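Local coordinates for putative nucleolar GTP-binding protein 1 (Plasmodium falciparum, PDB 2QU8), which probably acts as a nucleolar GTPase, binding guanine nucleotides, and is held here with GDP, at residues Q79-L87 with E98-I108; N142-D153 with K176-L187. All blocks are in the same frame, centred on the assembly; numbering follows the deposited sequence.

Contact 1 of 2, residues Q79-L87 with E98-I108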
loop_
_atom_site.group_PDB
_atom_site.type_symbol
_atom_site.label_atom_id
_atom_site.label_comp_id
_atom_site.label_asym_id
_atom_site.label_seq_id
_atom_site.Cartn_x
_atom_site.Cartn_y
_atom_site.Cartn_z
ATOM N N GLN A 79 7.951 6.038 -7.446
ATOM C CA GLN A 79 7.021 7.003 -6.885
ATOM C C GLN A 79 6.225 6.375 -5.745
ATOM O O GLN A 79 6.077 5.158 -5.667
ATOM C CB GLN A 79 6.114 7.600 -7.958
ATOM C CG GLN A 79 5.291 6.594 -8.741
ATOM C CD GLN A 79 4.726 7.174 -10.029
ATOM O OE1 GLN A 79 5.111 8.264 -10.455
ATOM N NE2 GLN A 79 3.810 6.442 -10.657
ATOM N N ILE A 80 5.744 7.209 -4.838
ATOM C CA ILE A 80 4.897 6.738 -3.767
ATOM C C ILE A 80 3.695 7.680 -3.664
ATOM O O ILE A 80 3.856 8.892 -3.532
ATOM C CB ILE A 80 5.688 6.540 -2.433
ATOM C CG1 ILE A 80 4.759 6.070 -1.308
ATOM C CG2 ILE A 80 6.546 7.801 -2.075
ATOM C CD1 ILE A 80 5.482 5.478 -0.101
ATOM N N ILE A 81 2.499 7.111 -3.774
ATOM C CA ILE A 81 1.274 7.895 -3.904
ATOM C C ILE A 81 0.387 7.784 -2.669
ATOM O O ILE A 81 0.161 6.690 -2.137
ATOM C CB ILE A 81 0.492 7.512 -5.189
ATOM C CG1 ILE A 81 1.390 7.702 -6.422
ATOM C CG2 ILE A 81 -0.769 8.366 -5.345
ATOM C CD1 ILE A 81 0.828 7.119 -7.693
ATOM N N ASP A 82 -0.112 8.933 -2.226
ATOM C CA ASP A 82 -1.013 9.027 -1.091
ATOM C C ASP A 82 -2.260 9.755 -1.596
ATOM O O ASP A 82 -2.159 10.841 -2.171
ATOM C CB ASP A 82 -0.334 9.801 0.066
ATOM C CG ASP A 82 -1.183 9.848 1.344
ATOM O OD1 ASP A 82 -1.913 8.880 1.632
ATOM O OD2 ASP A 82 -1.103 10.852 2.087
ATOM N N THR A 83 -3.422 9.142 -1.411
ATOM C CA THR A 83 -4.686 9.734 -1.854
ATOM C C THR A 83 -5.667 9.843 -0.699
ATOM O O THR A 83 -6.604 9.052 -0.611
ATOM C CB THR A 83 -5.340 8.924 -3.004
ATOM O OG1 THR A 83 -5.431 7.546 -2.628
ATOM C CG2 THR A 83 -4.520 9.024 -4.250
ATOM N N PRO A 84 -5.449 10.813 0.210
ATOM C CA PRO A 84 -6.378 10.922 1.335
ATOM C C PRO A 84 -7.797 11.204 0.824
ATOM O O PRO A 84 -7.973 11.961 -0.138
ATOM C CB PRO A 84 -5.821 12.092 2.160
ATOM C CG PRO A 84 -4.881 12.814 1.258
ATOM C CD PRO A 84 -4.380 11.823 0.259
ATOM N N GLY A 85 -8.778 10.546 1.430
ATOM C CA GLY A 85 -10.170 10.660 1.011
ATOM C C GLY A 85 -10.620 9.546 0.084
ATOM O O GLY A 85 -11.817 9.293 -0.034
ATOM N N LEU A 86 -9.674 8.869 -0.573
ATOM C CA LEU A 86 -10.025 7.768 -1.485
ATOM C C LEU A 86 -9.675 6.372 -0.955
ATOM O O LEU A 86 -10.531 5.487 -0.892
ATOM C CB LEU A 86 -9.397 7.978 -2.866
ATOM C CG LEU A 86 -9.858 9.172 -3.707
ATOM C CD1 LEU A 86 -9.110 9.167 -5.034
ATOM C CD2 LEU A 86 -11.350 9.140 -3.946
ATOM N N LEU A 87 -8.421 6.176 -0.569
ATOM C CA LEU A 87 -7.950 4.855 -0.151
ATOM C C LEU A 87 -7.804 4.726 1.365
ATOM O O LEU A 87 -7.026 3.899 1.873
ATOM C CB LEU A 87 -6.654 4.506 -0.896
ATOM C CG LEU A 87 -6.812 4.398 -2.423
ATOM C CD1 LEU A 87 -5.489 4.081 -3.084
ATOM C CD2 LEU A 87 -7.854 3.342 -2.796
ATOM N N GLU A 98 -15.217 9.188 -8.509
ATOM C CA GLU A 98 -14.288 8.751 -7.460
ATOM C C GLU A 98 -13.833 7.316 -7.699
ATOM O O GLU A 98 -12.638 7.015 -7.615
ATOM C CB GLU A 98 -14.923 8.883 -6.068
ATOM C CG GLU A 98 -14.883 10.302 -5.496
ATOM C CD GLU A 98 -15.657 10.444 -4.187
ATOM O OE1 GLU A 98 -16.733 9.821 -4.042
ATOM O OE2 GLU A 98 -15.192 11.198 -3.301
ATOM N N MET A 99 -14.791 6.438 -8.002
ATOM C CA MET A 99 -14.488 5.041 -8.297
ATOM C C MET A 99 -13.535 4.859 -9.464
ATOM O O MET A 99 -12.659 4.002 -9.394
ATOM C CB MET A 99 -15.752 4.208 -8.533
ATOM C CG MET A 99 -16.300 3.517 -7.300
ATOM S SD MET A 99 -15.155 2.958 -6.018
ATOM C CE MET A 99 -14.174 1.700 -6.829
ATOM N N THR A 100 -13.699 5.670 -10.515
ATOM C CA THR A 100 -12.840 5.616 -11.708
ATOM C C THR A 100 -11.423 6.029 -11.353
ATOM O O THR A 100 -10.448 5.450 -11.852
ATOM C CB THR A 100 -13.348 6.530 -12.857
ATOM O OG1 THR A 100 -13.155 7.907 -12.505
ATOM C CG2 THR A 100 -14.818 6.286 -13.145
ATOM N N THR A 101 -11.320 7.039 -10.482
ATOM C CA THR A 101 -10.038 7.478 -9.938
ATOM C C THR A 101 -9.393 6.352 -9.127
ATOM O O THR A 101 -8.228 6.017 -9.341
ATOM C CB THR A 101 -10.194 8.765 -9.074
ATOM O OG1 THR A 101 -10.946 9.751 -9.796
ATOM C CG2 THR A 101 -8.843 9.346 -8.732
ATOM N N ILE A 102 -10.160 5.753 -8.219
ATOM C CA ILE A 102 -9.678 4.635 -7.414
ATOM C C ILE A 102 -9.232 3.470 -8.300
ATOM O O ILE A 102 -8.137 2.921 -8.123
ATOM C CB ILE A 102 -10.750 4.160 -6.390
ATOM C CG1 ILE A 102 -10.915 5.195 -5.272
ATOM C CG2 ILE A 102 -10.385 2.803 -5.790
ATOM C CD1 ILE A 102 -12.229 5.082 -4.525
ATOM N N THR A 103 -10.091 3.106 -9.249
ATOM C CA THR A 103 -9.804 2.028 -10.185
ATOM C C THR A 103 -8.578 2.337 -11.060
ATOM O O THR A 103 -7.751 1.460 -11.282
ATOM C CB THR A 103 -11.043 1.698 -11.046
ATOM O OG1 THR A 103 -12.172 1.491 -10.184
ATOM C CG2 THR A 103 -10.809 0.443 -11.857
ATOM N N ALA A 104 -8.447 3.585 -11.513
ATOM C CA ALA A 104 -7.281 3.999 -12.313
ATOM C C ALA A 104 -5.954 3.794 -11.566
ATOM O O ALA A 104 -4.966 3.357 -12.155
ATOM C CB ALA A 104 -7.423 5.441 -12.777
ATOM N N LEU A 105 -5.959 4.096 -10.266
ATOM C CA LEU A 105 -4.811 3.876 -9.387
ATOM C C LEU A 105 -4.476 2.404 -9.196
ATOM O O LEU A 105 -3.306 2.025 -9.121
ATOM C CB LEU A 105 -5.075 4.517 -8.025
ATOM C CG LEU A 105 -4.565 5.947 -7.885
ATOM C CD1 LEU A 105 -5.276 6.650 -6.759
ATOM C CD2 LEU A 105 -3.044 5.940 -7.662
ATOM N N ALA A 106 -5.518 1.582 -9.103
ATOM C CA ALA A 106 -5.381 0.137 -8.959
ATOM C C ALA A 106 -4.780 -0.542 -10.189
ATOM O O ALA A 106 -4.359 -1.696 -10.116
ATOM C CB ALA A 106 -6.729 -0.482 -8.615
ATOM N N HIS A 107 -4.731 0.175 -11.310
ATOM C CA HIS A 107 -4.156 -0.351 -12.553
ATOM C C HIS A 107 -2.742 0.150 -12.855
ATOM O O HIS A 107 -2.199 -0.141 -13.917
ATOM C CB HIS A 107 -5.090 -0.066 -13.734
ATOM C CG HIS A 107 -6.284 -0.967 -13.782
ATOM N ND1 HIS A 107 -7.441 -0.716 -13.075
ATOM C CD2 HIS A 107 -6.493 -2.130 -14.442
ATOM C CE1 HIS A 107 -8.312 -1.682 -13.300
ATOM N NE2 HIS A 107 -7.761 -2.552 -14.126
ATOM N N ILE A 108 -2.149 0.894 -11.921
ATOM C CA ILE A 108 -0.769 1.393 -12.050
ATOM C C ILE A 108 0.234 0.261 -11.778
ATOM O O ILE A 108 -0.129 -0.766 -11.207
ATOM C CB ILE A 108 -0.503 2.575 -11.061
ATOM C CG1 ILE A 108 -1.564 3.678 -11.199
ATOM C CG2 ILE A 108 0.908 3.150 -11.213
ATOM C CD1 ILE A 108 -1.337 4.692 -12.295
#

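Contact 2 of 2, residues N142-D153 with K176-L187. With GDP (guanosine-5'-diphosphate), chain B.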
loop_
_atom_site.group_PDB
_atom_site.type_symbol
_atom_site.label_atom_id
_atom_site.label_comp_id
_atom_site.label_asym_id
_atom_site.label_seq_id
_atom_site.Cartn_x
_atom_site.Cartn_y
_atom_site.Cartn_z
ATOM N N ASN A 142 -5.165 -8.044 -8.662
ATOM C CA ASN A 142 -4.401 -8.829 -7.705
ATOM C C ASN A 142 -2.924 -8.454 -7.734
ATOM O O ASN A 142 -2.120 -9.059 -8.449
ATOM C CB ASN A 142 -4.604 -10.329 -7.944
ATOM C CG ASN A 142 -4.876 -11.098 -6.657
ATOM O OD1 ASN A 142 -5.661 -10.662 -5.811
ATOM N ND2 ASN A 142 -4.235 -12.255 -6.511
ATOM N N LYS A 143 -2.593 -7.424 -6.961
ATOM C CA LYS A 143 -1.223 -6.953 -6.793
ATOM C C LYS A 143 -0.652 -7.471 -5.484
ATOM O O LYS A 143 -1.381 -7.994 -4.639
ATOM C CB LYS A 143 -1.194 -5.423 -6.753
ATOM C CG LYS A 143 -1.665 -4.747 -8.001
ATOM C CD LYS A 143 -1.690 -3.247 -7.808
ATOM C CE LYS A 143 -1.394 -2.535 -9.114
ATOM N NZ LYS A 143 -2.142 -3.118 -10.274
ATOM N N SER A 144 0.654 -7.314 -5.321
ATOM C CA SER A 144 1.303 -7.525 -4.040
ATOM C C SER A 144 0.903 -6.460 -3.022
ATOM O O SER A 144 0.570 -5.332 -3.386
ATOM C CB SER A 144 2.814 -7.534 -4.212
ATOM O OG SER A 144 3.261 -8.851 -4.464
ATOM N N ILE A 145 0.933 -6.844 -1.749
ATOM C CA ILE A 145 0.572 -5.961 -0.643
ATOM C C ILE A 145 1.576 -6.113 0.483
ATOM O O ILE A 145 1.944 -7.231 0.852
ATOM C CB ILE A 145 -0.862 -6.273 -0.097
ATOM C CG1 ILE A 145 -1.914 -6.153 -1.209
ATOM C CG2 ILE A 145 -1.208 -5.363 1.109
ATOM C CD1 ILE A 145 -3.279 -6.762 -0.883
ATOM N N VAL A 146 2.036 -4.992 1.021
ATOM C CA VAL A 146 2.725 -5.011 2.302
ATOM C C VAL A 146 1.751 -4.461 3.344
ATOM O O VAL A 146 1.136 -3.418 3.128
ATOM C CB VAL A 146 4.040 -4.189 2.280
ATOM C CG1 VAL A 146 4.712 -4.196 3.644
ATOM C CG2 VAL A 146 4.996 -4.731 1.220
ATOM N N ILE A 147 1.587 -5.183 4.452
ATOM C CA ILE A 147 0.828 -4.658 5.583
ATOM C C ILE A 147 1.826 -4.002 6.512
ATOM O O ILE A 147 2.721 -4.667 7.044
ATOM C CB ILE A 147 0.033 -5.750 6.366
ATOM C CG1 ILE A 147 -0.894 -6.561 5.447
ATOM C CG2 ILE A 147 -0.744 -5.124 7.528
ATOM C CD1 ILE A 147 -2.076 -5.812 4.878
ATOM N N GLY A 148 1.692 -2.690 6.681
ATOM C CA GLY A 148 2.576 -1.951 7.561
ATOM C C GLY A 148 1.946 -1.769 8.923
ATOM O O GLY A 148 0.844 -1.230 9.033
ATOM N N PHE A 149 2.626 -2.240 9.960
ATOM C CA PHE A 149 2.202 -1.971 11.330
ATOM C C PHE A 149 2.983 -0.783 11.854
ATOM O O PHE A 149 4.173 -0.882 12.146
ATOM C CB PHE A 149 2.356 -3.206 12.216
ATOM C CG PHE A 149 1.613 -4.387 11.697
ATOM C CD1 PHE A 149 2.286 -5.429 11.079
ATOM C CD2 PHE A 149 0.225 -4.430 11.764
ATOM C CE1 PHE A 149 1.585 -6.521 10.567
ATOM C CE2 PHE A 149 -0.478 -5.515 11.258
ATOM C CZ PHE A 149 0.205 -6.558 10.657
ATOM N N ASN A 150 2.296 0.350 11.934
ATOM C CA ASN A 150 2.915 1.613 12.280
ATOM C C ASN A 150 2.663 2.030 13.722
ATOM O O ASN A 150 1.777 1.497 14.387
ATOM C CB ASN A 150 2.436 2.714 11.325
ATOM C CG ASN A 150 3.348 3.921 11.316
ATOM O OD1 ASN A 150 4.497 3.841 11.742
ATOM N ND2 ASN A 150 2.844 5.047 10.821
ATOM N N LYS A 151 3.445 3.014 14.162
ATOM C CA LYS A 151 3.397 3.623 15.500
ATOM C C LYS A 151 3.830 2.665 16.613
ATOM O O LYS A 151 3.309 2.719 17.728
ATOM C CB LYS A 151 2.035 4.289 15.792
ATOM C CG LYS A 151 1.554 5.247 14.689
ATOM C CD LYS A 151 0.580 6.284 15.229
ATOM C CE LYS A 151 -0.037 7.101 14.094
ATOM N NZ LYS A 151 -1.365 7.671 14.499
ATOM N N ILE A 152 4.799 1.803 16.299
ATOM C CA ILE A 152 5.348 0.836 17.270
ATOM C C ILE A 152 6.032 1.515 18.465
ATOM O O ILE A 152 6.284 0.872 19.483
ATOM C CB ILE A 152 6.338 -0.167 16.614
ATOM C CG1 ILE A 152 7.541 0.584 16.026
ATOM C CG2 ILE A 152 5.620 -1.043 15.583
ATOM C CD1 ILE A 152 8.649 -0.288 15.517
ATOM N N ASP A 153 6.330 2.809 18.330
ATOM C CA ASP A 153 6.825 3.613 19.444
ATOM C C ASP A 153 5.779 3.735 20.556
ATOM O O ASP A 153 6.103 4.115 21.677
ATOM C CB ASP A 153 7.259 5.007 18.970
ATOM C CG ASP A 153 6.123 5.794 18.328
ATOM O OD1 ASP A 153 5.748 6.846 18.881
ATOM O OD2 ASP A 153 5.601 5.360 17.279
ATOM N N LYS A 176 -5.674 -13.731 -1.445
ATOM C CA LYS A 176 -5.030 -14.427 -2.560
ATOM C C LYS A 176 -3.760 -13.701 -3.010
ATOM O O LYS A 176 -2.835 -14.328 -3.537
ATOM C CB LYS A 176 -6.003 -14.601 -3.734
ATOM C CG LYS A 176 -7.347 -15.197 -3.330
ATOM C CD LYS A 176 -7.939 -16.076 -4.417
ATOM C CE LYS A 176 -9.119 -16.875 -3.877
ATOM N NZ LYS A 176 -9.451 -18.027 -4.756
ATOM N N ASN A 177 -3.728 -12.383 -2.797
ATOM C CA ASN A 177 -2.550 -11.558 -3.071
ATOM C C ASN A 177 -1.334 -12.050 -2.286
ATOM O O ASN A 177 -1.474 -12.484 -1.141
ATOM C CB ASN A 177 -2.807 -10.088 -2.700
ATOM C CG ASN A 177 -4.187 -9.594 -3.115
ATOM O OD1 ASN A 177 -5.202 -9.966 -2.521
ATOM N ND2 ASN A 177 -4.225 -8.725 -4.116
ATOM N N PRO A 178 -0.137 -12.008 -2.902
ATOM C CA PRO A 178 1.084 -12.197 -2.117
ATOM C C PRO A 178 1.271 -11.043 -1.120
ATOM O O PRO A 178 1.170 -9.873 -1.497
ATOM C CB PRO A 178 2.194 -12.216 -3.175
ATOM C CG PRO A 178 1.613 -11.574 -4.371
ATOM C CD PRO A 178 0.140 -11.821 -4.335
ATOM N N ILE A 179 1.512 -11.385 0.143
ATOM C CA ILE A 179 1.509 -10.413 1.230
ATOM C C ILE A 179 2.730 -10.547 2.128
ATOM O O ILE A 179 3.116 -11.658 2.490
ATOM C CB ILE A 179 0.198 -10.517 2.078
ATOM C CG1 ILE A 179 -0.908 -9.674 1.443
ATOM C CG2 ILE A 179 0.417 -10.080 3.536
ATOM C CD1 ILE A 179 -2.005 -9.260 2.409
ATOM N N LYS A 180 3.326 -9.407 2.483
ATOM C CA LYS A 180 4.368 -9.361 3.511
ATOM C C LYS A 180 3.994 -8.397 4.640
ATOM O O LYS A 180 3.160 -7.508 4.453
ATOM C CB LYS A 180 5.731 -8.976 2.907
ATOM C CG LYS A 180 6.293 -9.956 1.872
ATOM C CD LYS A 180 6.420 -11.379 2.423
ATOM C CE LYS A 180 6.471 -12.415 1.300
ATOM N NZ LYS A 180 6.393 -13.832 1.806
ATOM N N PHE A 181 4.607 -8.586 5.807
ATOM C CA PHE A 181 4.386 -7.704 6.950
ATOM C C PHE A 181 5.622 -6.852 7.197
ATOM O O PHE A 181 6.740 -7.295 6.937
ATOM C CB PHE A 181 4.048 -8.503 8.219
ATOM C CG PHE A 181 2.713 -9.219 8.174
ATOM C CD1 PHE A 181 1.650 -8.723 7.428
ATOM C CD2 PHE A 181 2.507 -10.369 8.933
ATOM C CE1 PHE A 181 0.421 -9.378 7.401
ATOM C CE2 PHE A 181 1.276 -11.027 8.917
ATOM C CZ PHE A 181 0.232 -10.529 8.145
ATOM N N SER A 182 5.413 -5.627 7.682
ATOM C CA SER A 182 6.500 -4.724 8.073
ATOM C C SER A 182 6.058 -3.889 9.265
ATOM O O SER A 182 4.981 -3.311 9.241
ATOM C CB SER A 182 6.879 -3.776 6.932
ATOM O OG SER A 182 7.698 -4.401 5.959
ATOM N N SER A 183 6.890 -3.820 10.296
ATOM C CA SER A 183 6.612 -2.978 11.459
ATOM C C SER A 183 7.558 -1.787 11.497
ATOM O O SER A 183 8.746 -1.921 11.198
ATOM C CB SER A 183 6.726 -3.788 12.754
ATOM O OG SER A 183 5.842 -4.896 12.723
ATOM N N PHE A 184 7.029 -0.621 11.869
ATOM C CA PHE A 184 7.822 0.603 11.887
ATOM C C PHE A 184 7.196 1.730 12.691
ATOM O O PHE A 184 6.062 1.631 13.177
ATOM C CB PHE A 184 8.133 1.096 10.458
ATOM C CG PHE A 184 6.926 1.195 9.559
ATOM C CD1 PHE A 184 6.150 2.362 9.531
ATOM C CD2 PHE A 184 6.573 0.132 8.730
ATOM C CE1 PHE A 184 5.032 2.459 8.703
ATOM C CE2 PHE A 184 5.454 0.218 7.891
ATOM C CZ PHE A 184 4.682 1.390 7.878
ATOM N N SER A 185 7.963 2.799 12.834
ATOM C CA SER A 185 7.472 4.017 13.430
ATOM C C SER A 185 7.853 5.185 12.543
ATOM O O SER A 185 9.032 5.493 12.400
ATOM C CB SER A 185 8.058 4.210 14.827
ATOM O OG SER A 185 7.830 5.538 15.273
ATOM N N THR A 186 6.854 5.840 11.953
ATOM C CA THR A 186 7.107 7.051 11.186
ATOM C C THR A 186 7.380 8.269 12.096
ATOM O O THR A 186 7.695 9.356 11.608
ATOM C CB THR A 186 5.993 7.344 10.114
ATOM O OG1 THR A 186 4.691 7.232 10.695
ATOM C CG2 THR A 186 6.087 6.367 8.950
ATOM N N LEU A 187 7.268 8.093 13.412
ATOM C CA LEU A 187 7.680 9.150 14.339
ATOM C C LEU A 187 9.158 9.030 14.726
ATOM O O LEU A 187 9.851 10.034 14.833
ATOM C CB LEU A 187 6.785 9.214 15.590
ATOM C CG LEU A 187 6.893 10.465 16.485
ATOM C CD1 LEU A 187 6.530 11.767 15.741
ATOM C CD2 LEU A 187 6.021 10.314 17.723
HETATM P PB GDP B . -2.186 10.036 7.516
HETATM O O1B GDP B . -3.450 10.858 7.706
HETATM O O2B GDP B . -2.578 8.616 7.214
HETATM O O3B GDP B . -1.472 10.622 6.338
HETATM O O3A GDP B . -1.294 10.073 8.847
HETATM P PA GDP B . -0.244 11.248 9.224
HETATM O O1A GDP B . -0.841 12.607 8.905
HETATM O O2A GDP B . 1.058 11.052 8.508
HETATM O "O5'" GDP B . -0.119 11.018 10.800
HETATM C "C5'" GDP B . -1.235 11.304 11.657
HETATM C "C4'" GDP B . -0.751 11.656 13.057
HETATM O "O4'" GDP B . 0.055 10.582 13.561
HETATM C "C3'" GDP B . 0.149 12.884 13.057
HETATM O "O3'" GDP B . -0.079 13.627 14.254
HETATM C "C2'" GDP B . 1.542 12.297 13.070
HETATM O "O2'" GDP B . 2.509 13.209 13.590
HETATM C "C1'" GDP B . 1.347 11.065 13.934
HETATM N N9 GDP B . 2.295 9.965 13.674
HETATM C C8 GDP B . 2.766 9.595 12.466
HETATM N N7 GDP B . 3.596 8.529 12.584
HETATM C C5 GDP B . 3.658 8.206 13.892
HETATM C C6 GDP B . 4.346 7.174 14.702
HETATM O O6 GDP B . 5.095 6.338 14.146
HETATM N N1 GDP B . 4.152 7.177 16.033
HETATM C C2 GDP B . 3.349 8.072 16.647
HETATM N N2 GDP B . 3.198 8.005 17.995
HETATM N N3 GDP B . 2.680 9.038 15.958
HETATM C C4 GDP B . 2.790 9.151 14.605
#

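Contact 1 of 2, residues Q79-L87 with E98-I108
L86 and I102 mark the closest backbone approach, with CA atoms 6.7 Å apart, where the turn after strand 79-82 meets helix 98-106; farther back, the CA atoms of I81 and L105 are separated by 9.1 Å. The join is apolar, with no hydrogen bond across it. L86 branches toward the helix: CD1 meets T101 CG2 at 3.7 Å, CD2 lies against CG of E98 and CB packs on CG1 of I102. T101 turns its methyl to L86 because CG2 is anti to the backbone N, while OG1 bonds back to I97 O. The 82-85 sequence Asp-Thr-Pro-Gly matches the DxxG motif of GTPases, so the turn and helix probably correspond to the switch II region. D82 starts off away from the helix, and its side chain touches K42 and S43; the turn is tightened by L86 N bonding to T83 O at 3.1 Å. L105 serves two neighbours: its CD1 meets T83 CG2 tip to tip at 3.5 Å, and its CD2 lies 4.0 Å from I81 CD1. L87 and I102 lie antiparallel, CD2 of L87 against CG2 of I102, and L87 also packs on I33. Y59 touches T83, L86 and T101.

Contact 2 of 2, residues N142-D153 with K176-L187
N150 and T186 are joined by two hydrogen bonds. N150 ND2 gives a nearly straight one, 2.9 Å and 171°, to T186 OG1, which lies in the amide plane; N150 OD1 takes T186 N on a lone pair at 3.1 Å. With CG anti to the backbone N (chi1 -161°), the N150 amide reaches across to the other segment, and its ND2 also bonds V40 O. T186 OG1 in turn donates to N7 of GDP. The D153 carboxylate binds the Watson-Crick edge of guanine, OD2 accepting from N1 at 2.6 Å and OD1 from N2 at 2.9 Å, while L187 N bonds O6. The extended K151 chain and L187 CB sandwich the base from either side; K151 NZ continues to N39 O and D117.

Behind the pocket, strands 145-150 and 179-183 run parallel. I147 N donates to K180 O and I147 O accepts from S182 N, and the same alternation runs from I145 to F149. At the far end N177 ND2 donates to K143 O, on a lone pair in the carbonyl plane. On the face of I145, I147 and F149, the edge of the F149 ring points at the face of F181 in a T-shaped pair, centroids 5.4 Å apart, and I147 CB sits at the F181 edge, 3.5 Å from CD1; helix 162-174 covers these rings through I168. On the face that carries V146 and S182, the F184 ring turns back to G148, CE2 3.6 Å from its CA, and touches A195 of helix 192-222. N150, K151 and D153 form the NKxD motif, and S185, T186 and L187 probably correspond to the SAK-type loop: together, the guanine-recognition site of a P-loop GTPase.

From the N terminus, contact 1 comes first: strand 76-82 runs into the turn, and helix 96-106 folds back on it, closing a short loop through residues 88-97. The chain then enters the sheet as strand 110-117, passes through helix 126-137 and reaches contact 2, where strands 145-150 and 179-183 become neighbours through a beta-alpha-beta crossover over helix 162-174. The two closures lie in series, neither nested nor crossing, with centres about 18 Å apart. Strand 179-183 is an outermost strand, whereas 76-82 lies on the far side of 30-35 and 110-117. A direct tie remains: K143 NZ probably hydrogen-bonds A106 O, joining A106 to the approach to strand 145-150.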